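Local coordinates for protein cytidine deaminase (Mycobacterium leprae, PDB 3R2N) that probably catalyses the zinc-dependent hydrolytic deamination of cytidine to uridine in pyrimidine salvage, working as a homotetramer, at residues V8-L13 / L77-C82; R43-V48 / S67-T72; G87-P92 / M111-V116. One frame throughout, in Å; residues are numbered along the deposited sequence. Where two conformers were deposited one is given.

In the fold
The three contacts share one mixed β-sheet. Strand 77-83 takes helix 10-21 on one face in contact 1, while contact 2 sets helix 61-71 against strand 44-48, nested within the chain loop that contact 1 closes. These two meet where T12 CG2 lies 3.7 Å from L44 CD1. Contact 3 follows in series and joins contact 1 through the backbone, C82 O lying 2.8 Å from L90 N and V80 O 2.9 Å from M111 N. Contacts 2 and 3 do not touch, their centres being about 19 Å apart. The catalytic zinc held by C60, C93 and C96 is about 8 Å from the L90 side chain and 10 Å from that of V80.

Contact 1: residues V8-L13 / L77-C82; sequences VNWDTL and LVAVYC
A79 presents its methyl group to V8, W10 and L13 together, and much of the packing between the start of helix 10-21 and strand 77-83 gathers around that carbon, the rest around Y81. V8 straddles it with both branches, CG1 and CG2 each 3.7 Å from A79 CB. The same CG1 also sits over the centre of the W10 indole, 3.5 Å above its plane, so valine, tryptophan and alanine form one apolar cluster. W10 swings its ring back toward the strand: CG lies anti to its own carbonyl carbon (chi1 -63°), and the six-membered half leads. CH2 comes to 3.7 Å from A79 CB, while CZ3 places the ring edge, in plane, 3.6 Å from V80 O. Next along the strand, Y81 has CG anti to its backbone N (chi1 -157°), and its CD1 reaches to 3.4 Å from the W10 carbonyl O. That carbon also meets W10 CE3, where the two aromatic side chains cross obliquely. L13 touches both A79 and Y81, using its ends differently: CB rests 3.7 Å from Y81 CB, and the extended chain brings CD1 near both A79 O and A79 CB. The helix start itself is fixed by N9, an N-cap residue whose OD1 accepts T12 N at 3.1 Å, the donor standing above the carboxamide plane. F38 of strand 34-39 and M111 of strand 109-112 continue the apolar surface under the helix. V78 and A79 both pair with F38, so the strand carries a β bulge of the classic type there, whereas V80 turns to the other face of the sheet and M65 of helix 61-71. Helices on both faces of a central mixed sheet make up the three-layer α/β/α architecture of the cytidine deaminase fold.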
loop_
_atom_site.group_PDB
_atom_site.type_symbol
_atom_site.label_atom_id
_atom_site.label_comp_id
_atom_site.label_asym_id
_atom_site.label_seq_id
_atom_site.Cartn_x
_atom_site.Cartn_y
_atom_site.Cartn_z
ATOM N N VAL D 8 10.373 -29.092 9.351
ATOM C CA VAL D 8 10.927 -27.865 8.794
ATOM C C VAL D 8 12.331 -27.660 9.354
ATOM O O VAL D 8 12.531 -27.723 10.579
ATOM C CB VAL D 8 10.013 -26.638 9.036
ATOM C CG1 VAL D 8 10.738 -25.350 8.679
ATOM C CG2 VAL D 8 8.735 -26.761 8.210
ATOM N N ASN D 9 13.291 -27.482 8.443
ATOM C CA ASN D 9 14.656 -27.102 8.806
ATOM C C ASN D 9 14.789 -25.590 8.860
ATOM O O ASN D 9 14.961 -24.931 7.840
ATOM C CB ASN D 9 15.702 -27.688 7.848
ATOM C CG ASN D 9 17.129 -27.580 8.399
ATOM O OD1 ASN D 9 17.523 -26.559 8.976
ATOM N ND2 ASN D 9 17.910 -28.644 8.220
ATOM N N TRP D 10 14.719 -25.046 10.065
ATOM C CA TRP D 10 14.707 -23.603 10.243
ATOM C C TRP D 10 16.073 -22.957 9.992
ATOM O O TRP D 10 16.147 -21.827 9.525
ATOM C CB TRP D 10 14.143 -23.251 11.616
ATOM C CG TRP D 10 12.712 -23.682 11.797
ATOM C CD1 TRP D 10 12.271 -24.809 12.440
ATOM C CD2 TRP D 10 11.532 -22.989 11.342
ATOM N NE1 TRP D 10 10.892 -24.855 12.421
ATOM C CE2 TRP D 10 10.413 -23.757 11.747
ATOM C CE3 TRP D 10 11.314 -21.791 10.638
ATOM C CZ2 TRP D 10 9.094 -23.371 11.477
ATOM C CZ3 TRP D 10 10.003 -21.404 10.365
ATOM C CH2 TRP D 10 8.903 -22.199 10.791
ATOM N N ASP D 11 17.144 -23.686 10.298
ATOM C CA ASP D 11 18.497 -23.329 9.861
ATOM C C ASP D 11 18.587 -22.998 8.362
ATOM O O ASP D 11 19.181 -21.987 7.965
ATOM C CB ASP D 11 19.452 -24.483 10.159
ATOM C CG ASP D 11 20.426 -24.160 11.265
ATOM O OD1 ASP D 11 21.370 -23.362 10.994
ATOM O OD2 ASP D 11 20.254 -24.707 12.388
ATOM N N THR D 12 18.022 -23.867 7.531
ATOM C CA THR D 12 18.105 -23.679 6.090
ATOM C C THR D 12 17.419 -22.387 5.703
ATOM O O THR D 12 17.993 -21.569 4.993
ATOM C CB THR D 12 17.500 -24.847 5.350
ATOM O OG1 THR D 12 18.300 -25.995 5.609
ATOM C CG2 THR D 12 17.475 -24.599 3.857
ATOM N N LEU D 13 16.204 -22.193 6.202
ATOM C CA LEU D 13 15.469 -20.946 5.967
ATOM C C LEU D 13 16.243 -19.689 6.433
ATOM O O LEU D 13 16.285 -18.684 5.720
ATOM C CB LEU D 13 14.083 -21.022 6.604
ATOM C CG LEU D 13 13.127 -22.060 6.018
ATOM C CD1 LEU D 13 11.778 -21.961 6.707
ATOM C CD2 LEU D 13 12.970 -21.897 4.498
ATOM N N LEU D 77 2.245 -21.554 1.079
ATOM C CA LEU D 77 3.382 -21.401 1.985
ATOM C C LEU D 77 3.243 -22.324 3.166
ATOM O O LEU D 77 2.150 -22.536 3.680
ATOM C CB LEU D 77 3.502 -19.955 2.474
ATOM C CG LEU D 77 3.972 -18.902 1.467
ATOM C CD1 LEU D 77 3.836 -17.562 2.097
ATOM C CD2 LEU D 77 5.410 -19.130 1.045
ATOM N N VAL D 78 4.353 -22.876 3.613
ATOM C CA VAL D 78 4.304 -23.802 4.719
ATOM C C VAL D 78 5.145 -23.339 5.927
ATOM O O VAL D 78 4.753 -23.536 7.079
ATOM C CB VAL D 78 4.638 -25.217 4.183
ATOM C CG1 VAL D 78 5.518 -26.002 5.107
ATOM C CG2 VAL D 78 3.341 -25.955 3.847
ATOM N N ALA D 79 6.283 -22.694 5.670
ATOM C CA ALA D 79 7.106 -22.166 6.754
ATOM C C ALA D 79 7.872 -20.942 6.282
ATOM O O ALA D 79 8.370 -20.923 5.155
ATOM C CB ALA D 79 8.062 -23.235 7.293
ATOM N N VAL D 80 7.978 -19.932 7.144
ATOM C CA VAL D 80 8.603 -18.659 6.767
ATOM C C VAL D 80 9.529 -18.142 7.873
ATOM O O VAL D 80 9.182 -18.199 9.065
ATOM C CB VAL D 80 7.531 -17.574 6.454
ATOM C CG1 VAL D 80 8.170 -16.243 6.146
ATOM C CG2 VAL D 80 6.676 -17.998 5.309
ATOM N N TYR D 81 10.692 -17.625 7.462
ATOM C CA TYR D 81 11.688 -17.067 8.374
ATOM C C TYR D 81 12.167 -15.712 7.817
ATOM O O TYR D 81 12.828 -15.665 6.763
ATOM C CB TYR D 81 12.877 -18.038 8.475
ATOM C CG TYR D 81 13.747 -17.929 9.726
ATOM C CD1 TYR D 81 14.275 -19.063 10.324
ATOM C CD2 TYR D 81 14.067 -16.694 10.291
ATOM C CE1 TYR D 81 15.079 -18.971 11.483
ATOM C CE2 TYR D 81 14.881 -16.596 11.431
ATOM C CZ TYR D 81 15.366 -17.730 12.018
ATOM O OH TYR D 81 16.146 -17.611 13.139
ATOM N N CYS D 82 11.823 -14.628 8.516
ATOM C CA CYS D 82 12.226 -13.283 8.114
ATOM C C CYS D 82 13.416 -12.799 8.962
ATOM O O CYS D 82 13.484 -13.054 10.185
ATOM C CB CYS D 82 11.020 -12.355 8.249
ATOM S SG CYS D 82 11.153 -10.715 7.559
#

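Contact 2: residues R43-V48 / S67-T72; sequences RLITGV and SALYAT
A68 meets the neighbouring strand 44-48 through its methyl group, CB lying 3.8 Å from T46 O and somewhat farther from I45 CB. L69 takes the tip of I45: I45 CD1 lies 3.5 Å from both L69 CA and L69 CB, the two side chains crossing at a slant. L69 O also sits at the edge of the R43 guanidinium and receives a weak bond from R43 NH1. At T72, just past the helix, OG1 is gripped side-on by two guanidinium nitrogens of R43, NE at 3.0 Å and NH1 at 3.1 Å, and lies near their plane. The same hydroxyl donates back to A68 O at 2.9 Å. T72 N bonds to that oxygen from the opposite face of its plane, while T72 O lies over one face of the guanidinium. R43 gets there with its chain extended from CG to NE, and two further partners hold it, D41 in a salt bridge and G74 O at NH1. The chemistry is thus a cation drawn to the carbonyl-rich C-terminal end of helix 61-71, where the helix dipole would probably favour it, with a hydroxyl relaying between arginine and helix.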
loop_
_atom_site.group_PDB
_atom_site.type_symbol
_atom_site.label_atom_id
_atom_site.label_comp_id
_atom_site.label_asym_id
_atom_site.label_seq_id
_atom_site.Cartn_x
_atom_site.Cartn_y
_atom_site.Cartn_z
ATOM N N ARG D 43 9.784 -26.623 -2.232
ATOM C CA ARG D 43 10.732 -25.632 -2.757
ATOM C C ARG D 43 10.907 -24.403 -1.866
ATOM O O ARG D 43 9.977 -23.958 -1.159
ATOM C CB ARG D 43 10.433 -25.208 -4.207
ATOM C CG ARG D 43 9.399 -24.126 -4.366
ATOM C CD ARG D 43 9.023 -23.977 -5.836
ATOM N NE ARG D 43 7.976 -22.977 -6.017
ATOM C CZ ARG D 43 6.662 -23.213 -5.917
ATOM N NH1 ARG D 43 5.802 -22.209 -6.111
ATOM N NH2 ARG D 43 6.191 -24.439 -5.651
ATOM N N LEU D 44 12.128 -23.884 -1.910
ATOM C CA LEU D 44 12.527 -22.723 -1.140
ATOM C C LEU D 44 12.333 -21.472 -1.980
ATOM O O LEU D 44 12.858 -21.386 -3.083
ATOM C CB LEU D 44 13.997 -22.840 -0.747
ATOM C CG LEU D 44 14.382 -22.180 0.582
ATOM C CD1 LEU D 44 15.675 -22.803 1.107
ATOM C CD2 LEU D 44 14.515 -20.669 0.510
ATOM N N ILE D 45 11.577 -20.514 -1.460
ATOM C CA ILE D 45 11.510 -19.203 -2.066
ATOM C C ILE D 45 12.018 -18.115 -1.125
ATOM O O ILE D 45 12.174 -18.358 0.063
ATOM C CB ILE D 45 10.122 -18.889 -2.681
ATOM C CG1 ILE D 45 9.000 -18.934 -1.631
ATOM C CG2 ILE D 45 9.882 -19.844 -3.864
ATOM C CD1 ILE D 45 7.602 -18.639 -2.213
ATOM N N THR D 46 12.332 -16.940 -1.673
ATOM C CA THR D 46 12.909 -15.833 -0.896
ATOM C C THR D 46 12.334 -14.511 -1.386
ATOM O O THR D 46 11.631 -14.475 -2.394
ATOM C CB THR D 46 14.408 -15.724 -1.091
ATOM O OG1 THR D 46 14.662 -15.305 -2.447
ATOM C CG2 THR D 46 15.117 -17.046 -0.800
ATOM N N GLY D 47 12.656 -13.435 -0.664
ATOM C CA GLY D 47 12.187 -12.084 -0.973
ATOM C C GLY D 47 13.034 -11.106 -0.177
ATOM O O GLY D 47 13.541 -11.457 0.902
ATOM N N VAL D 48 13.217 -9.909 -0.729
ATOM C CA VAL D 48 13.933 -8.823 -0.065
ATOM C C VAL D 48 13.051 -7.592 -0.076
ATOM O O VAL D 48 12.175 -7.442 -0.967
ATOM C CB VAL D 48 15.250 -8.455 -0.793
ATOM C CG1 VAL D 48 16.214 -9.635 -0.767
ATOM C CG2 VAL D 48 14.971 -7.999 -2.239
ATOM N N SER D 67 5.260 -12.633 -4.398
ATOM C CA SER D 67 5.447 -12.548 -5.870
ATOM C C SER D 67 6.263 -13.703 -6.451
ATOM O O SER D 67 6.020 -14.124 -7.587
ATOM C CB SER D 67 6.128 -11.243 -6.252
ATOM O OG SER D 67 5.310 -10.177 -5.833
ATOM N N ALA D 68 7.249 -14.187 -5.685
ATOM C CA ALA D 68 8.058 -15.299 -6.143
ATOM C C ALA D 68 7.222 -16.595 -6.108
ATOM O O ALA D 68 7.311 -17.429 -7.009
ATOM C CB ALA D 68 9.364 -15.411 -5.309
ATOM N N LEU D 69 6.378 -16.729 -5.081
ATOM C CA LEU D 69 5.494 -17.878 -4.944
ATOM C C LEU D 69 4.681 -18.102 -6.228
ATOM O O LEU D 69 4.623 -19.240 -6.734
ATOM C CB LEU D 69 4.562 -17.680 -3.757
ATOM C CG LEU D 69 3.429 -18.678 -3.540
ATOM C CD1 LEU D 69 3.968 -20.085 -3.206
ATOM C CD2 LEU D 69 2.523 -18.142 -2.454
ATOM N N TYR D 70 4.056 -17.027 -6.723
ATOM C CA TYR D 70 3.287 -17.067 -7.962
ATOM C C TYR D 70 4.171 -17.147 -9.206
ATOM O O TYR D 70 3.859 -17.912 -10.114
ATOM C CB TYR D 70 2.204 -15.962 -8.002
ATOM C CG TYR D 70 1.154 -16.350 -6.991
ATOM C CD1 TYR D 70 0.163 -17.310 -7.318
ATOM C CD2 TYR D 70 1.208 -15.875 -5.660
ATOM C CE1 TYR D 70 -0.768 -17.741 -6.373
ATOM C CE2 TYR D 70 0.273 -16.300 -4.717
ATOM C CZ TYR D 70 -0.696 -17.238 -5.070
ATOM O OH TYR D 70 -1.616 -17.679 -4.139
ATOM N N ALA D 71 5.310 -16.445 -9.201
ATOM C CA ALA D 71 6.219 -16.462 -10.349
ATOM C C ALA D 71 6.678 -17.901 -10.650
ATOM O O ALA D 71 6.761 -18.268 -11.801
ATOM C CB ALA D 71 7.413 -15.530 -10.136
ATOM N N THR D 72 6.882 -18.709 -9.603
ATOM C CA THR D 72 7.288 -20.092 -9.746
ATOM C C THR D 72 6.134 -21.119 -9.743
ATOM O O THR D 72 6.381 -22.313 -9.585
ATOM C CB THR D 72 8.359 -20.486 -8.665
ATOM O OG1 THR D 72 7.822 -20.280 -7.363
ATOM C CG2 THR D 72 9.673 -19.664 -8.816
#

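Contact 3: residues G87-P92 / M111-V116; sequences GDSLMP and MTPKGV
S89 turns its hydroxyl onto the backbone of strand 109-112 without forming a bond there: OG lies 3.3 Å from M111 O, but the angle is poor. With OG anti to the backbone N (chi1 -172°), the oxygen is set against the other segment, S89 OG resting equally close, 3.3 Å, to T112 C. P113 CD is a little beyond. M111 adds its CG to the surroundings of this hydroxyl before the rest of its bent chain leads away. Both S89 and M111 also lean on Y81. Two residues on, M91 approaches the same stretch of chain. Its CG is anti to its carbonyl carbon (chi1 -77°), and further bends at chi2 and chi3 curl the thioether beside T112, the two side chains lying side by side and pointing the same way. M91 SD is 3.5 Å from T112 CB and 3.6 Å from T112 CG2, so sulfur meets the carbon side of the threonine, while M91 CG lies 3.9 Å from P113 CD, where the two side chains pass at a slant. The threonine hydroxyl is engaged within its own turn. T112 OG1 donates to G115 O at 2.7 Å, in the carbonyl plane on a lone pair, and accepts from K114 N in an ST turn. A type I β-turn from T112 to G115, closed by the 2.7 Å bond from G115 N to T112 O, joins strand 109-112 to the outermost strand 115-118. G115, its last residue, has positive phi, and a side chain there would jam against K114 O. M91 also packs on P124 of the third subunit, and P92 leads straight to the zinc ligand C93. T112 and G115 thus bond within the turn, and what crosses is mainly van der Waals contact, with one polar approach at S89.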
loop_
_atom_site.group_PDB
_atom_site.type_symbol
_atom_site.label_atom_id
_atom_site.label_comp_id
_atom_site.label_asym_id
_atom_site.label_seq_id
_atom_site.Cartn_x
_atom_site.Cartn_y
_atom_site.Cartn_z
ATOM N N GLY D 87 20.703 -10.925 11.097
ATOM C CA GLY D 87 20.264 -12.292 10.869
ATOM C C GLY D 87 19.318 -12.803 11.939
ATOM O O GLY D 87 18.975 -13.984 11.963
ATOM N N ASP D 88 18.887 -11.910 12.821
ATOM C CA ASP D 88 17.938 -12.256 13.863
ATOM C C ASP D 88 16.510 -12.328 13.301
ATOM O O ASP D 88 16.170 -11.681 12.283
ATOM C CB ASP D 88 18.054 -11.268 15.035
ATOM C CG ASP D 88 19.310 -11.541 15.927
ATOM O OD1 ASP D 88 19.585 -12.725 16.247
ATOM O OD2 ASP D 88 20.020 -10.577 16.305
ATOM N N SER D 89 15.698 -13.147 13.956
ATOM C CA SER D 89 14.320 -13.346 13.580
ATOM C C SER D 89 13.537 -12.033 13.588
ATOM O O SER D 89 13.717 -11.215 14.483
ATOM C CB SER D 89 13.674 -14.301 14.560
ATOM O OG SER D 89 12.396 -14.612 14.072
ATOM N N LEU D 90 12.658 -11.835 12.617
ATOM C CA LEU D 90 11.933 -10.580 12.528
ATOM C C LEU D 90 10.428 -10.819 12.379
ATOM O O LEU D 90 10.012 -11.664 11.612
ATOM C CB LEU D 90 12.502 -9.757 11.373
ATOM C CG LEU D 90 12.199 -8.277 11.154
ATOM C CD1 LEU D 90 12.620 -7.400 12.368
ATOM C CD2 LEU D 90 12.879 -7.802 9.879
ATOM N N MET D 91 9.618 -10.086 13.136
ATOM C CA MET D 91 8.152 -10.221 13.077
ATOM C C MET D 91 7.513 -9.548 11.841
ATOM O O MET D 91 7.807 -8.402 11.559
ATOM C CB MET D 91 7.508 -9.659 14.342
ATOM C CG MET D 91 7.619 -10.574 15.542
ATOM S SD MET D 91 6.690 -12.125 15.407
ATOM C CE MET D 91 5.072 -11.547 14.901
ATOM N N PRO D 92 6.644 -10.267 11.104
ATOM C CA PRO D 92 5.977 -9.616 9.957
ATOM C C PRO D 92 5.084 -8.466 10.418
ATOM O O PRO D 92 4.367 -8.599 11.413
ATOM C CB PRO D 92 5.124 -10.739 9.350
ATOM C CG PRO D 92 5.763 -11.999 9.819
ATOM C CD PRO D 92 6.357 -11.713 11.165
ATOM N N MET D 111 8.770 -18.255 11.982
ATOM C CA MET D 111 9.734 -18.109 13.091
ATOM C C MET D 111 9.641 -16.691 13.696
ATOM O O MET D 111 9.490 -15.713 12.985
ATOM C CB MET D 111 11.159 -18.448 12.630
ATOM C CG MET D 111 12.242 -18.287 13.691
ATOM S SD MET D 111 11.996 -19.365 15.093
ATOM C CE MET D 111 12.786 -20.864 14.485
ATOM N N THR D 112 9.665 -16.598 15.016
ATOM C CA THR D 112 9.540 -15.317 15.729
ATOM C C THR D 112 10.618 -15.253 16.798
ATOM O O THR D 112 11.146 -16.298 17.185
ATOM C CB THR D 112 8.163 -15.138 16.438
ATOM O OG1 THR D 112 8.201 -15.723 17.759
ATOM C CG2 THR D 112 7.032 -15.722 15.626
ATOM N N PRO D 113 10.973 -14.030 17.260
ATOM C CA PRO D 113 11.936 -13.846 18.358
ATOM C C PRO D 113 11.705 -14.784 19.532
ATOM O O PRO D 113 12.656 -15.113 20.235
ATOM C CB PRO D 113 11.677 -12.402 18.799
ATOM C CG PRO D 113 11.290 -11.698 17.497
ATOM C CD PRO D 113 10.648 -12.747 16.604
ATOM N N LYS D 114 10.446 -15.197 19.726
ATOM C CA LYS D 114 10.031 -16.126 20.782
ATOM C C LYS D 114 9.760 -17.560 20.296
ATOM O O LYS D 114 9.052 -18.320 20.979
ATOM C CB LYS D 114 8.756 -15.607 21.459
ATOM C CG LYS D 114 8.925 -14.326 22.291
ATOM C CD LYS D 114 7.555 -13.685 22.632
ATOM C CE LYS D 114 6.589 -14.683 23.320
ATOM N NZ LYS D 114 5.204 -14.131 23.448
ATOM N N GLY D 115 10.308 -17.940 19.144
ATOM C CA GLY D 115 10.089 -19.288 18.617
ATOM C C GLY D 115 9.001 -19.378 17.558
ATOM O O GLY D 115 8.413 -18.375 17.170
ATOM N N VAL D 116 8.734 -20.587 17.082
ATOM C CA VAL D 116 7.771 -20.804 16.008
ATOM C C VAL D 116 6.345 -20.498 16.453
ATOM O O VAL D 116 5.925 -20.903 17.524
ATOM C CB VAL D 116 7.855 -22.262 15.520
ATOM C CG1 VAL D 116 6.851 -22.528 14.371
ATOM C CG2 VAL D 116 9.298 -22.596 15.090
#